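Local coordinates for protein possible phosphoglycerate mutase GPM2 (Mycobacterium tuberculosis, PDB 2A6P) that hydrolyses a broad range of phosphate monoesters, including fructose 1,6-bisphosphate in gluconeogenesis, with negligible phosphoglycerate mutase activity, at residues Gly27-Gly32 with Trp91-Tyr96; Gly32-Leu37 with Arg67-Asp72; Pro60-Ser65 with Thr80-Thr85; Ala179-Cys184 with Leu196-His201. All coordinates share one frame; numbering follows the deposited sequence.

Interaction 1 of 4, residues Gly27-Gly32 with Trp91-Tyr96. With SO4 (sulfate ion), chain C.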
loop_
_atom_site.group_PDB
_atom_site.type_symbol
_atom_site.label_atom_id
_atom_site.label_comp_id
_atom_site.label_asym_id
_atom_site.label_seq_id
_atom_site.Cartn_x
_atom_site.Cartn_y
_atom_site.Cartn_z
ATOM N N GLY A 27 -20.739 -5.372 -5.770
ATOM C CA GLY A 27 -20.436 -4.720 -4.509
ATOM C C GLY A 27 -21.159 -5.353 -3.337
ATOM O O GLY A 27 -21.295 -4.721 -2.286
ATOM N N ARG A 28 -21.621 -6.594 -3.520
ATOM C CA ARG A 28 -22.341 -7.325 -2.480
ATOM C C ARG A 28 -21.355 -7.949 -1.497
ATOM O O ARG A 28 -20.295 -8.423 -1.891
ATOM C CB ARG A 28 -23.206 -8.421 -3.112
ATOM C CG ARG A 28 -24.203 -7.904 -4.142
ATOM C CD ARG A 28 -25.042 -9.025 -4.757
ATOM N NE ARG A 28 -25.988 -9.610 -3.808
ATOM C CZ ARG A 28 -26.848 -10.583 -4.112
ATOM N NH1 ARG A 28 -26.872 -11.075 -5.345
ATOM N NH2 ARG A 28 -27.684 -11.063 -3.187
ATOM N N HIS A 29 -21.693 -7.922 -0.214
ATOM C CA HIS A 29 -20.832 -8.495 0.814
ATOM C C HIS A 29 -21.047 -10.005 0.876
ATOM O O HIS A 29 -22.158 -10.466 1.130
ATOM C CB HIS A 29 -21.127 -7.862 2.178
ATOM C CG HIS A 29 -20.637 -6.447 2.307
ATOM N ND1 HIS A 29 -21.218 -5.390 1.639
ATOM C CD2 HIS A 29 -19.590 -5.928 2.991
ATOM C CE1 HIS A 29 -20.550 -4.281 1.905
ATOM N NE2 HIS A 29 -19.557 -4.580 2.723
ATOM N N THR A 30 -19.973 -10.759 0.637
ATOM C CA THR A 30 -20.021 -12.224 0.650
ATOM C C THR A 30 -19.149 -12.788 1.774
ATOM O O THR A 30 -17.940 -12.574 1.801
ATOM C CB THR A 30 -19.521 -12.814 -0.693
ATOM O OG1 THR A 30 -20.162 -12.138 -1.783
ATOM C CG2 THR A 30 -19.834 -14.302 -0.777
ATOM N N GLY A 31 -19.783 -13.499 2.700
ATOM C CA GLY A 31 -19.076 -14.084 3.823
ATOM C C GLY A 31 -19.063 -15.590 3.676
ATOM O O GLY A 31 -18.264 -16.132 2.912
ATOM N N GLY A 32 -19.950 -16.274 4.392
ATOM C CA GLY A 32 -20.010 -17.719 4.291
ATOM C C GLY A 32 -20.624 -18.242 3.000
ATOM O O GLY A 32 -20.412 -19.403 2.646
ATOM N N TRP A 91 -14.929 -11.746 6.682
ATOM C CA TRP A 91 -15.667 -11.214 7.817
ATOM C C TRP A 91 -17.064 -11.831 7.753
ATOM O O TRP A 91 -17.679 -11.823 6.698
ATOM C CB TRP A 91 -15.784 -9.689 7.672
ATOM C CG TRP A 91 -16.133 -8.942 8.923
ATOM C CD1 TRP A 91 -17.173 -9.194 9.771
ATOM C CD2 TRP A 91 -15.446 -7.794 9.455
ATOM N NE1 TRP A 91 -17.174 -8.280 10.798
ATOM C CE2 TRP A 91 -16.128 -7.409 10.631
ATOM C CE3 TRP A 91 -14.320 -7.055 9.052
ATOM C CZ2 TRP A 91 -15.721 -6.313 11.415
ATOM C CZ3 TRP A 91 -13.912 -5.961 9.833
ATOM C CH2 TRP A 91 -14.614 -5.605 11.001
ATOM N N ASP A 92 -17.552 -12.384 8.861
ATOM C CA ASP A 92 -18.903 -12.960 8.900
ATOM C C ASP A 92 -19.890 -11.798 8.880
ATOM O O ASP A 92 -20.003 -11.069 9.863
ATOM C CB ASP A 92 -19.105 -13.768 10.177
ATOM C CG ASP A 92 -20.513 -14.327 10.296
ATOM O OD1 ASP A 92 -21.346 -14.072 9.394
ATOM O OD2 ASP A 92 -20.785 -15.018 11.297
ATOM N N TYR A 93 -20.606 -11.624 7.773
ATOM C CA TYR A 93 -21.538 -10.506 7.645
ATOM C C TYR A 93 -22.905 -10.663 8.282
ATOM O O TYR A 93 -23.708 -9.735 8.246
ATOM C CB TYR A 93 -21.704 -10.136 6.169
ATOM C CG TYR A 93 -20.402 -9.704 5.520
ATOM C CD1 TYR A 93 -19.777 -10.502 4.560
ATOM C CD2 TYR A 93 -19.792 -8.494 5.875
ATOM C CE1 TYR A 93 -18.575 -10.111 3.961
ATOM C CE2 TYR A 93 -18.591 -8.090 5.290
ATOM C CZ TYR A 93 -17.986 -8.903 4.334
ATOM O OH TYR A 93 -16.800 -8.501 3.765
ATOM N N GLY A 94 -23.173 -11.819 8.872
ATOM C CA GLY A 94 -24.464 -12.026 9.508
ATOM C C GLY A 94 -25.658 -11.508 8.716
ATOM O O GLY A 94 -25.863 -11.885 7.566
ATOM N N SER A 95 -26.433 -10.620 9.325
ATOM C CA SER A 95 -27.632 -10.071 8.694
ATOM C C SER A 95 -27.379 -9.335 7.378
ATOM O O SER A 95 -28.255 -9.277 6.514
ATOM C CB SER A 95 -28.331 -9.103 9.662
ATOM O OG SER A 95 -28.494 -9.665 10.956
ATOM N N TYR A 96 -26.186 -8.766 7.231
ATOM C CA TYR A 96 -25.844 -8.003 6.037
ATOM C C TYR A 96 -25.374 -8.829 4.836
ATOM O O TYR A 96 -25.155 -8.298 3.745
ATOM C CB TYR A 96 -24.794 -6.954 6.405
ATOM C CG TYR A 96 -25.298 -5.864 7.333
ATOM C CD1 TYR A 96 -24.415 -4.938 7.888
ATOM C CD2 TYR A 96 -26.654 -5.739 7.637
ATOM C CE1 TYR A 96 -24.859 -3.919 8.719
ATOM C CE2 TYR A 96 -27.115 -4.713 8.477
ATOM C CZ TYR A 96 -26.208 -3.807 9.013
ATOM O OH TYR A 96 -26.642 -2.789 9.840
HETATM S S SO4 C . -16.549 -11.171 -2.680
HETATM O O1 SO4 C . -15.608 -10.365 -3.520
HETATM O O2 SO4 C . -17.207 -12.220 -3.619
HETATM O O3 SO4 C . -15.804 -11.907 -1.733
HETATM O O4 SO4 C . -17.604 -10.253 -2.345
HETATM O O HOH W 1 -21.290 -14.785 6.114
#
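His29 meets Tyr93 through two neighbouring parts of its side chain. Its CB sits over the middle of the phenol ring, 3.7 Å from the centroid of Tyr93 and 5° off the ring normal, a CH-pi contact. With chi1 at -72°, CG stands anti to the carbonyl carbon, and the imidazole reaches onward to put CD2 3.3 Å from Tyr93 CE2. Its ND1 bonds Leu99 O, which helps fix the ring's rotation. The pair is T-shaped: the edge of the His29 ring is directed at the face of Tyr93, with planes 79° apart. Trp91 O lies above the opposite face of the phenol ring, toward its rim. Thr30 follows at the ring edge, its O 3.3 Å from Tyr93 CE1, while its OG1 donates a hydrogen bond to sulfate O4 at 3.2 Å. Gly31 continues along that edge, where a CB would point tightly at Trp91 O and the Tyr93 ring. At Gly32 the link becomes indirect: the N-H binds a water at 2.6 Å, which in turn reaches Asp92 OD1 only weakly. The same OD1 closes an Asx turn with Gly94 N, 2.9 Å away. The example illustrates packing without a direct hydrogen bond between the two segments: Tyr93 carries it by face and edge, while Glu97, bonded to Gly31 N, and Leu99 supply polar links. Tyr93 is next to Glu90, the probable proton donor/acceptor, and sulfate also binds Arg17 and Thr21. In this histidine phosphatase fold one loop joins strand 13-17 to helix 39-53, the other strand 83-84 to helix 101-105, whose Thr101 touches His29.

Interaction 2 of 4, residues Gly32-Leu37 with Arg67-Asp72; sequences GTEVEL and RRRTLD
Glu34 and Arg67 approach with CA atoms 6.4 Å apart and Glu36 and Arg69 with theirs at 5.5 Å, as the irregular chain 32-37 passes the start of helix 68-76 in this histidine phosphatase fold. The helix begins just after Arg67, at its N-cap position, and Glu34 serves both residues there. Its OE1 accepts from Arg68 N at 3.0 Å, almost straight at 177° and on the syn side, so a carboxylate from another part of the chain satisfies a first-turn N-H. Its OE2 forms a salt bridge with Arg67 NE at 2.8 Å; the donor stands above the carboxylate plane, although the oxygen lies in the guanidinium plane. Arg69 takes the crowded position at chi1 (56°), then runs extended to NE and gives NH1 to Thr33 O at 2.8 Å, while its NH2 binds Gly31 O. A bridging water donates to Glu34 OE1 and Val35 O and accepts from Arg69 N and NH1. The guanidinium thus lies beside His18, the phosphohistidine site, and near sulfate, consistent with a place in the phosphate pocket. Farther along, Leu37 CD1 packs on Asp72 CB. Glu36 and Asp72 would be expected to repel; Arg42, salt-bridged to Asp72 OD1, probably offsets this. A second water accepts from Leu37 N, reaches Glu36 OE2 only weakly and donates to Asp72 OD2 at 2.9 Å.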
loop_
_atom_site.group_PDB
_atom_site.type_symbol
_atom_site.label_atom_id
_atom_site.label_comp_id
_atom_site.label_asym_id
_atom_site.label_seq_id
_atom_site.Cartn_x
_atom_site.Cartn_y
_atom_site.Cartn_z
ATOM N N GLY A 32 -19.950 -16.274 4.392
ATOM C CA GLY A 32 -20.010 -17.719 4.291
ATOM C C GLY A 32 -20.624 -18.242 3.000
ATOM O O GLY A 32 -20.412 -19.403 2.646
ATOM N N THR A 33 -21.380 -17.404 2.292
ATOM C CA THR A 33 -22.012 -17.825 1.044
ATOM C C THR A 33 -20.986 -18.337 0.024
ATOM O O THR A 33 -19.984 -17.686 -0.252
ATOM C CB THR A 33 -22.812 -16.668 0.407
ATOM O OG1 THR A 33 -23.779 -16.189 1.345
ATOM C CG2 THR A 33 -23.539 -17.139 -0.843
ATOM N N GLU A 34 -21.254 -19.508 -0.544
ATOM C CA GLU A 34 -20.360 -20.119 -1.524
ATOM C C GLU A 34 -20.652 -19.679 -2.955
ATOM O O GLU A 34 -21.392 -20.340 -3.687
ATOM C CB GLU A 34 -20.445 -21.641 -1.431
ATOM C CG GLU A 34 -19.946 -22.205 -0.117
ATOM C CD GLU A 34 -18.428 -22.080 0.053
ATOM O OE1 GLU A 34 -17.748 -21.599 -0.885
ATOM O OE2 GLU A 34 -17.920 -22.470 1.128
ATOM N N VAL A 35 -20.065 -18.554 -3.344
ATOM C CA VAL A 35 -20.236 -18.014 -4.685
ATOM C C VAL A 35 -19.055 -18.484 -5.532
ATOM O O VAL A 35 -17.939 -18.621 -5.033
ATOM C CB VAL A 35 -20.286 -16.467 -4.649
ATOM C CG1 VAL A 35 -20.403 -15.906 -6.049
ATOM C CG2 VAL A 35 -21.466 -16.014 -3.814
ATOM N N GLU A 36 -19.299 -18.742 -6.810
ATOM C CA GLU A 36 -18.244 -19.206 -7.700
ATOM C C GLU A 36 -17.502 -18.051 -8.370
ATOM O O GLU A 36 -18.012 -16.937 -8.446
ATOM C CB GLU A 36 -18.837 -20.104 -8.792
ATOM C CG GLU A 36 -19.489 -21.376 -8.280
ATOM C CD GLU A 36 -18.471 -22.349 -7.714
ATOM O OE1 GLU A 36 -18.602 -22.723 -6.527
ATOM O OE2 GLU A 36 -17.540 -22.737 -8.461
ATOM N N LEU A 37 -16.289 -18.332 -8.837
ATOM C CA LEU A 37 -15.486 -17.349 -9.545
ATOM C C LEU A 37 -16.119 -17.229 -10.925
ATOM O O LEU A 37 -16.661 -18.205 -11.440
ATOM C CB LEU A 37 -14.048 -17.849 -9.728
ATOM C CG LEU A 37 -13.104 -18.012 -8.536
ATOM C CD1 LEU A 37 -11.760 -18.519 -9.057
ATOM C CD2 LEU A 37 -12.914 -16.685 -7.804
ATOM N N ARG A 67 -13.431 -21.233 1.692
ATOM C CA ARG A 67 -14.398 -20.967 0.627
ATOM C C ARG A 67 -13.893 -21.545 -0.681
ATOM O O ARG A 67 -12.684 -21.616 -0.910
ATOM C CB ARG A 67 -14.634 -19.461 0.472
ATOM C CG ARG A 67 -15.205 -18.763 1.715
ATOM C CD ARG A 67 -16.622 -19.240 2.056
ATOM N NE ARG A 67 -16.633 -20.528 2.738
ATOM C CZ ARG A 67 -16.209 -20.723 3.986
ATOM N NH1 ARG A 67 -15.737 -19.713 4.712
ATOM N NH2 ARG A 67 -16.243 -21.943 4.511
ATOM N N ARG A 68 -14.820 -21.957 -1.539
ATOM C CA ARG A 68 -14.441 -22.531 -2.816
ATOM C C ARG A 68 -13.790 -21.499 -3.746
ATOM O O ARG A 68 -12.871 -21.831 -4.502
ATOM C CB ARG A 68 -15.654 -23.151 -3.512
ATOM C CG ARG A 68 -15.254 -23.989 -4.730
ATOM C CD ARG A 68 -14.284 -25.114 -4.316
ATOM N NE ARG A 68 -13.180 -25.291 -5.261
ATOM C CZ ARG A 68 -12.197 -26.177 -5.110
ATOM N NH1 ARG A 68 -12.173 -26.978 -4.048
ATOM N NH2 ARG A 68 -11.231 -26.259 -6.021
ATOM N N ARG A 69 -14.256 -20.252 -3.695
ATOM C CA ARG A 69 -13.676 -19.223 -4.555
ATOM C C ARG A 69 -12.194 -18.976 -4.244
ATOM O O ARG A 69 -11.437 -18.579 -5.131
ATOM C CB ARG A 69 -14.474 -17.907 -4.448
ATOM C CG ARG A 69 -14.632 -17.330 -3.037
ATOM C CD ARG A 69 -15.550 -16.111 -3.082
ATOM N NE ARG A 69 -15.874 -15.551 -1.769
ATOM C CZ ARG A 69 -16.751 -16.069 -0.912
ATOM N NH1 ARG A 69 -17.395 -17.185 -1.221
ATOM N NH2 ARG A 69 -17.017 -15.444 0.235
ATOM N N THR A 70 -11.784 -19.189 -2.991
ATOM C CA THR A 70 -10.383 -19.004 -2.617
ATOM C C THR A 70 -9.585 -20.274 -2.921
ATOM O O THR A 70 -8.440 -20.200 -3.374
ATOM C CB THR A 70 -10.208 -18.632 -1.106
ATOM O OG1 THR A 70 -11.106 -19.406 -0.302
ATOM C CG2 THR A 70 -10.466 -17.133 -0.884
ATOM N N LEU A 71 -10.186 -21.439 -2.688
ATOM C CA LEU A 71 -9.493 -22.690 -2.986
ATOM C C LEU A 71 -9.254 -22.737 -4.491
ATOM O O LEU A 71 -8.172 -23.094 -4.961
ATOM C CB LEU A 71 -10.340 -23.893 -2.552
ATOM C CG LEU A 71 -10.417 -24.140 -1.040
ATOM C CD1 LEU A 71 -11.453 -25.210 -0.746
ATOM C CD2 LEU A 71 -9.037 -24.569 -0.517
ATOM N N ASP A 72 -10.284 -22.359 -5.239
ATOM C CA ASP A 72 -10.226 -22.338 -6.696
ATOM C C ASP A 72 -9.106 -21.425 -7.168
ATOM O O ASP A 72 -8.322 -21.789 -8.053
ATOM C CB ASP A 72 -11.548 -21.831 -7.271
ATOM C CG ASP A 72 -12.150 -22.786 -8.271
ATOM O OD1 ASP A 72 -11.409 -23.252 -9.166
ATOM O OD2 ASP A 72 -13.364 -23.063 -8.164
HETATM O O HOH W 2 -16.906 -19.405 -2.637
HETATM O O HOH W 3 -15.229 -20.946 -7.646
#

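Interaction 3 of 4, residues Pro60-Ser65 with Thr80-Thr85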
loop_
_atom_site.group_PDB
_atom_site.type_symbol
_atom_site.label_atom_id
_atom_site.label_comp_id
_atom_site.label_asym_id
_atom_site.label_seq_id
_atom_site.Cartn_x
_atom_site.Cartn_y
_atom_site.Cartn_z
ATOM N N PRO A 60 7.722 -20.973 0.160
ATOM C CA PRO A 60 6.455 -20.469 0.703
ATOM C C PRO A 60 5.483 -21.478 1.314
ATOM O O PRO A 60 5.219 -22.537 0.732
ATOM C CB PRO A 60 5.803 -19.787 -0.502
ATOM C CG PRO A 60 6.916 -19.552 -1.440
ATOM C CD PRO A 60 7.773 -20.743 -1.294
ATOM N N ILE A 61 4.945 -21.146 2.486
ATOM C CA ILE A 61 3.935 -21.996 3.096
ATOM C C ILE A 61 2.632 -21.265 2.758
ATOM O O ILE A 61 2.463 -20.088 3.095
ATOM C CB ILE A 61 4.094 -22.131 4.633
ATOM C CG1 ILE A 61 2.930 -22.965 5.189
ATOM C CG2 ILE A 61 4.166 -20.769 5.276
ATOM C CD1 ILE A 61 2.980 -23.188 6.698
ATOM N N VAL A 62 1.734 -21.957 2.062
ATOM C CA VAL A 62 0.460 -21.374 1.639
ATOM C C VAL A 62 -0.734 -21.786 2.498
ATOM O O VAL A 62 -1.064 -22.976 2.606
ATOM C CB VAL A 62 0.155 -21.745 0.167
ATOM C CG1 VAL A 62 -1.140 -21.093 -0.277
ATOM C CG2 VAL A 62 1.327 -21.318 -0.738
ATOM N N ILE A 63 -1.368 -20.786 3.107
ATOM C CA ILE A 63 -2.537 -20.971 3.956
ATOM C C ILE A 63 -3.716 -20.394 3.175
ATOM O O ILE A 63 -3.634 -19.268 2.666
ATOM C CB ILE A 63 -2.368 -20.230 5.303
ATOM C CG1 ILE A 63 -1.173 -20.799 6.078
ATOM C CG2 ILE A 63 -3.608 -20.426 6.166
ATOM C CD1 ILE A 63 0.166 -20.526 5.454
ATOM N N CYS A 64 -4.811 -21.144 3.093
ATOM C CA CYS A 64 -5.966 -20.719 2.301
ATOM C C CYS A 64 -7.314 -20.737 3.029
ATOM O O CYS A 64 -7.542 -21.565 3.902
ATOM C CB CYS A 64 -6.052 -21.616 1.047
ATOM S SG CYS A 64 -7.248 -21.149 -0.253
ATOM N N SER A 65 -8.202 -19.817 2.656
ATOM C CA SER A 65 -9.538 -19.754 3.242
ATOM C C SER A 65 -10.344 -20.955 2.702
ATOM O O SER A 65 -10.167 -21.380 1.544
ATOM C CB SER A 65 -10.225 -18.450 2.853
ATOM O OG SER A 65 -11.613 -18.524 3.131
ATOM N N THR A 80 0.214 -24.819 -4.379
ATOM C CA THR A 80 -0.109 -26.037 -3.668
ATOM C C THR A 80 -0.345 -25.539 -2.243
ATOM O O THR A 80 0.539 -24.928 -1.624
ATOM C CB THR A 80 1.048 -27.067 -3.731
ATOM O OG1 THR A 80 2.196 -26.561 -3.041
ATOM C CG2 THR A 80 1.421 -27.335 -5.180
ATOM N N VAL A 81 -1.563 -25.759 -1.755
ATOM C CA VAL A 81 -1.967 -25.321 -0.422
ATOM C C VAL A 81 -1.464 -26.239 0.692
ATOM O O VAL A 81 -1.627 -27.459 0.630
ATOM C CB VAL A 81 -3.513 -25.207 -0.332
ATOM C CG1 VAL A 81 -3.932 -24.786 1.080
ATOM C CG2 VAL A 81 -4.013 -24.201 -1.366
ATOM N N ASN A 82 -0.867 -25.635 1.717
ATOM C CA ASN A 82 -0.324 -26.376 2.854
ATOM C C ASN A 82 -1.320 -26.484 4.004
ATOM O O ASN A 82 -1.354 -27.494 4.697
ATOM C CB ASN A 82 0.961 -25.703 3.362
ATOM C CG ASN A 82 2.058 -25.697 2.323
ATOM O OD1 ASN A 82 2.575 -26.751 1.956
ATOM N ND2 ASN A 82 2.415 -24.515 1.835
ATOM N N GLU A 83 -2.120 -25.441 4.204
ATOM C CA GLU A 83 -3.108 -25.430 5.284
ATOM C C GLU A 83 -4.395 -24.722 4.840
ATOM O O GLU A 83 -4.345 -23.630 4.264
ATOM C CB GLU A 83 -2.569 -24.681 6.510
ATOM C CG GLU A 83 -1.120 -24.962 6.911
ATOM C CD GLU A 83 -0.967 -26.109 7.900
ATOM O OE1 GLU A 83 -1.884 -26.309 8.723
ATOM O OE2 GLU A 83 0.078 -26.799 7.873
ATOM N N VAL A 84 -5.537 -25.353 5.104
ATOM C CA VAL A 84 -6.835 -24.762 4.789
ATOM C C VAL A 84 -7.457 -24.503 6.156
ATOM O O VAL A 84 -7.590 -25.425 6.957
ATOM C CB VAL A 84 -7.735 -25.719 3.986
ATOM C CG1 VAL A 84 -9.112 -25.080 3.763
ATOM C CG2 VAL A 84 -7.092 -26.028 2.651
ATOM N N THR A 85 -7.818 -23.252 6.434
ATOM C CA THR A 85 -8.380 -22.909 7.728
ATOM C C THR A 85 -9.347 -21.728 7.697
ATOM O O THR A 85 -9.140 -20.745 6.978
ATOM C CB THR A 85 -7.232 -22.612 8.739
ATOM O OG1 THR A 85 -7.757 -22.017 9.939
ATOM C CG2 THR A 85 -6.207 -21.669 8.106
HETATM O O HOH W 4 3.302 -24.585 -0.496
#
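No aromatic ring takes part where Val62 and Ile63 meet Asn82 and Glu83, and the flat groups that matter are peptide carbonyls. Val62 O is gripped by two consecutive N-H groups: Asn82 N, 2.8 Å away, lies in the carbonyl plane, whereas Glu83 N, at 3.1 Å, is tilted 16° from it. Two donors on one oxygen mark the irregular entry to the pairing. Beyond it the bonds become regular: Cys64 N donates to Glu83 O at 2.8 Å and Thr85 N to Cys64 O at 3.1 Å, both meeting their acceptors nearly along the C=O axis. Side chains fill the two faces of the sheet. On one, Ile63 and Glu83 run alongside one another in the same direction. Just beyond the strand end, Thr85 chi1 of 169° leaves CG2 between the backbone N and the carbonyl carbon, pressed against Ile63 CG2 at 3.5 Å, tighter than usual for two carbons; its OG1 bonds Leu87 N. On the face of Cys64 and Val84, Cys64 CB rests 3.8 Å from Val81 CG1, and helix 68-76 covers this side through Leu71 and Ala74. At the outer end a water donates to Pro60 O and to Thr80 O. Ser65, just past the end of strand 61-64, touches His152, the probable transition-state stabiliser. Parallel neighbours joined by a helix across one face are the classic beta-alpha-beta unit.

Interaction 4 of 4, residues Ala179-Cys184 with Leu196-His201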
loop_
_atom_site.group_PDB
_atom_site.type_symbol
_atom_site.label_atom_id
_atom_site.label_comp_id
_atom_site.label_asym_id
_atom_site.label_seq_id
_atom_site.Cartn_x
_atom_site.Cartn_y
_atom_site.Cartn_z
ATOM N N ALA A 179 -8.218 -10.470 -6.825
ATOM C CA ALA A 179 -6.994 -10.992 -7.425
ATOM C C ALA A 179 -5.806 -10.061 -7.240
ATOM O O ALA A 179 -4.869 -10.092 -8.036
ATOM C CB ALA A 179 -7.209 -11.274 -8.915
ATOM N N SER A 180 -5.839 -9.235 -6.198
ATOM C CA SER A 180 -4.730 -8.323 -5.926
ATOM C C SER A 180 -3.826 -8.875 -4.812
ATOM O O SER A 180 -4.256 -9.681 -3.975
ATOM C CB SER A 180 -5.259 -6.944 -5.531
ATOM O OG SER A 180 -5.885 -6.974 -4.262
ATOM N N ILE A 181 -2.578 -8.426 -4.812
ATOM C CA ILE A 181 -1.577 -8.858 -3.846
ATOM C C ILE A 181 -1.049 -7.710 -2.971
ATOM O O ILE A 181 -0.778 -6.611 -3.461
ATOM C CB ILE A 181 -0.364 -9.517 -4.581
ATOM C CG1 ILE A 181 -0.833 -10.749 -5.374
ATOM C CG2 ILE A 181 0.741 -9.881 -3.585
ATOM C CD1 ILE A 181 0.242 -11.321 -6.290
ATOM N N GLY A 182 -0.937 -7.980 -1.672
ATOM C CA GLY A 182 -0.393 -7.014 -0.731
ATOM C C GLY A 182 0.804 -7.727 -0.116
ATOM O O GLY A 182 0.742 -8.950 0.044
ATOM N N ILE A 183 1.886 -7.005 0.203
ATOM C CA ILE A 183 3.087 -7.627 0.778
ATOM C C ILE A 183 3.571 -6.915 2.040
ATOM O O ILE A 183 3.811 -5.712 2.035
ATOM C CB ILE A 183 4.251 -7.665 -0.248
ATOM C CG1 ILE A 183 3.828 -8.465 -1.485
ATOM C CG2 ILE A 183 5.495 -8.258 0.390
ATOM C CD1 ILE A 183 4.870 -8.563 -2.537
ATOM N N CYS A 184 3.711 -7.673 3.122
ATOM C CA CYS A 184 4.152 -7.122 4.405
ATOM C C CYS A 184 5.572 -7.565 4.741
ATOM O O CYS A 184 5.925 -8.722 4.543
ATOM C CB CYS A 184 3.218 -7.572 5.524
ATOM S SG CYS A 184 1.542 -7.021 5.370
ATOM N N LEU A 196 0.969 -2.942 -2.140
ATOM C CA LEU A 196 -0.487 -2.976 -2.041
ATOM C C LEU A 196 -1.114 -2.773 -3.416
ATOM O O LEU A 196 -0.582 -2.047 -4.258
ATOM C CB LEU A 196 -1.003 -1.883 -1.091
ATOM C CG LEU A 196 -2.518 -1.922 -0.810
ATOM C CD1 LEU A 196 -2.866 -3.203 -0.066
ATOM C CD2 LEU A 196 -2.951 -0.711 0.008
ATOM N N GLY A 197 -2.240 -3.430 -3.646
ATOM C CA GLY A 197 -2.924 -3.278 -4.911
ATOM C C GLY A 197 -2.160 -3.778 -6.121
ATOM O O GLY A 197 -2.385 -3.295 -7.246
ATOM N N LEU A 198 -1.257 -4.732 -5.908
ATOM C CA LEU A 198 -0.482 -5.298 -7.009
ATOM C C LEU A 198 -1.448 -6.166 -7.818
ATOM O O LEU A 198 -2.128 -7.034 -7.264
ATOM C CB LEU A 198 0.654 -6.176 -6.474
ATOM C CG LEU A 198 1.974 -6.251 -7.240
ATOM C CD1 LEU A 198 2.673 -7.544 -6.856
ATOM C CD2 LEU A 198 1.744 -6.209 -8.740
ATOM N N THR A 199 -1.495 -5.934 -9.123
ATOM C CA THR A 199 -2.388 -6.660 -10.020
ATOM C C THR A 199 -1.663 -7.179 -11.261
ATOM O O THR A 199 -0.879 -6.457 -11.889
ATOM C CB THR A 199 -3.565 -5.738 -10.465
ATOM O OG1 THR A 199 -4.631 -5.823 -9.509
ATOM C CG2 THR A 199 -4.071 -6.116 -11.840
ATOM N N GLY A 200 -1.937 -8.432 -11.611
ATOM C CA GLY A 200 -1.318 -9.024 -12.785
ATOM C C GLY A 200 -2.272 -9.073 -13.971
ATOM O O GLY A 200 -1.933 -9.630 -15.014
ATOM N N HIS A 201 -3.457 -8.481 -13.815
ATOM C CA HIS A 201 -4.473 -8.476 -14.871
ATOM C C HIS A 201 -4.899 -7.082 -15.331
ATOM O O HIS A 201 -5.071 -6.903 -16.559
ATOM C CB HIS A 201 -5.718 -9.245 -14.414
ATOM C CG HIS A 201 -6.319 -8.728 -13.144
ATOM N ND1 HIS A 201 -5.817 -9.044 -11.901
ATOM C CD2 HIS A 201 -7.377 -7.910 -12.928
ATOM C CE1 HIS A 201 -6.541 -8.445 -10.972
ATOM N NE2 HIS A 201 -7.494 -7.751 -11.570
HETATM O O HOH W 5 -4.320 -10.748 -10.975
HETATM O O HOH W 6 -4.300 -4.877 -2.296
#
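Ile181 and Leu198 form the firm centre of this antiparallel pairing. Each takes and gives one backbone hydrogen bond: Ile181 N to Leu198 O at 2.9 Å, and Leu198 N to Ile181 O at 3.1 Å, both arriving in the carbonyl plane on a lone pair. Their side chains share one face of the sheet, CB of Ile181 against CB of Leu198 at 4.0 Å. Leu198 O has a further neighbour in Ser180 CA, 3.2 Å away, a CA-H...O contact that accompanies the main bond. Toward Gly182 the chain turns a corner at Gly197, where a positive phi of 64° bends it. A water bridges the two chains here, accepting from Gly197 N at 2.9 Å and donating to Ser180 OG; that hydroxyl also bonds Pro177 O. The other side, toward the last modelled residue, is held more loosely. There His201, an exposed residue, places CE1 3.6 Å from Ala179 CB, and its ring lies with one face over Thr199 CG2, 3.4 Å from the ring plane. A water donating to Ala179 O at 3.1 Å lies alongside and receives Gly200 N only weakly. The contrast is instructive: a reciprocal pair of backbone bonds fixes the register, while water and a terminal ring finish the His201 end. Strand 180-187 lies antiparallel to strand 13-17, with helix 39-53 packed against Ala179, Ile181 and His201; strand 190-199 is outermost within the chain, where Leu196 packs on helix 153-163 and bonds and packs onto the second subunit.

Overall arrangement
Interactions 1 and 2 share Gly32 and touch, their centres about 13 Å apart, and together they lie beside the bound sulfate, which probably marks the phosphate site. Interaction 2 is nested within the loop closed by interaction 1, as is interaction 3, whose segments alternate with those of interaction 2; the two touch where Thr70 and Leu71 of helix 68-76 rest on Cys64 and Ser65. Interaction 4 follows in series. It reaches the same mixed sheet as interaction 3, about 18 Å away between centres, and lies about 22 Å from interaction 1 across the chain's centre. It includes the other outermost strand of the chain, where Leu196 meets the second subunit.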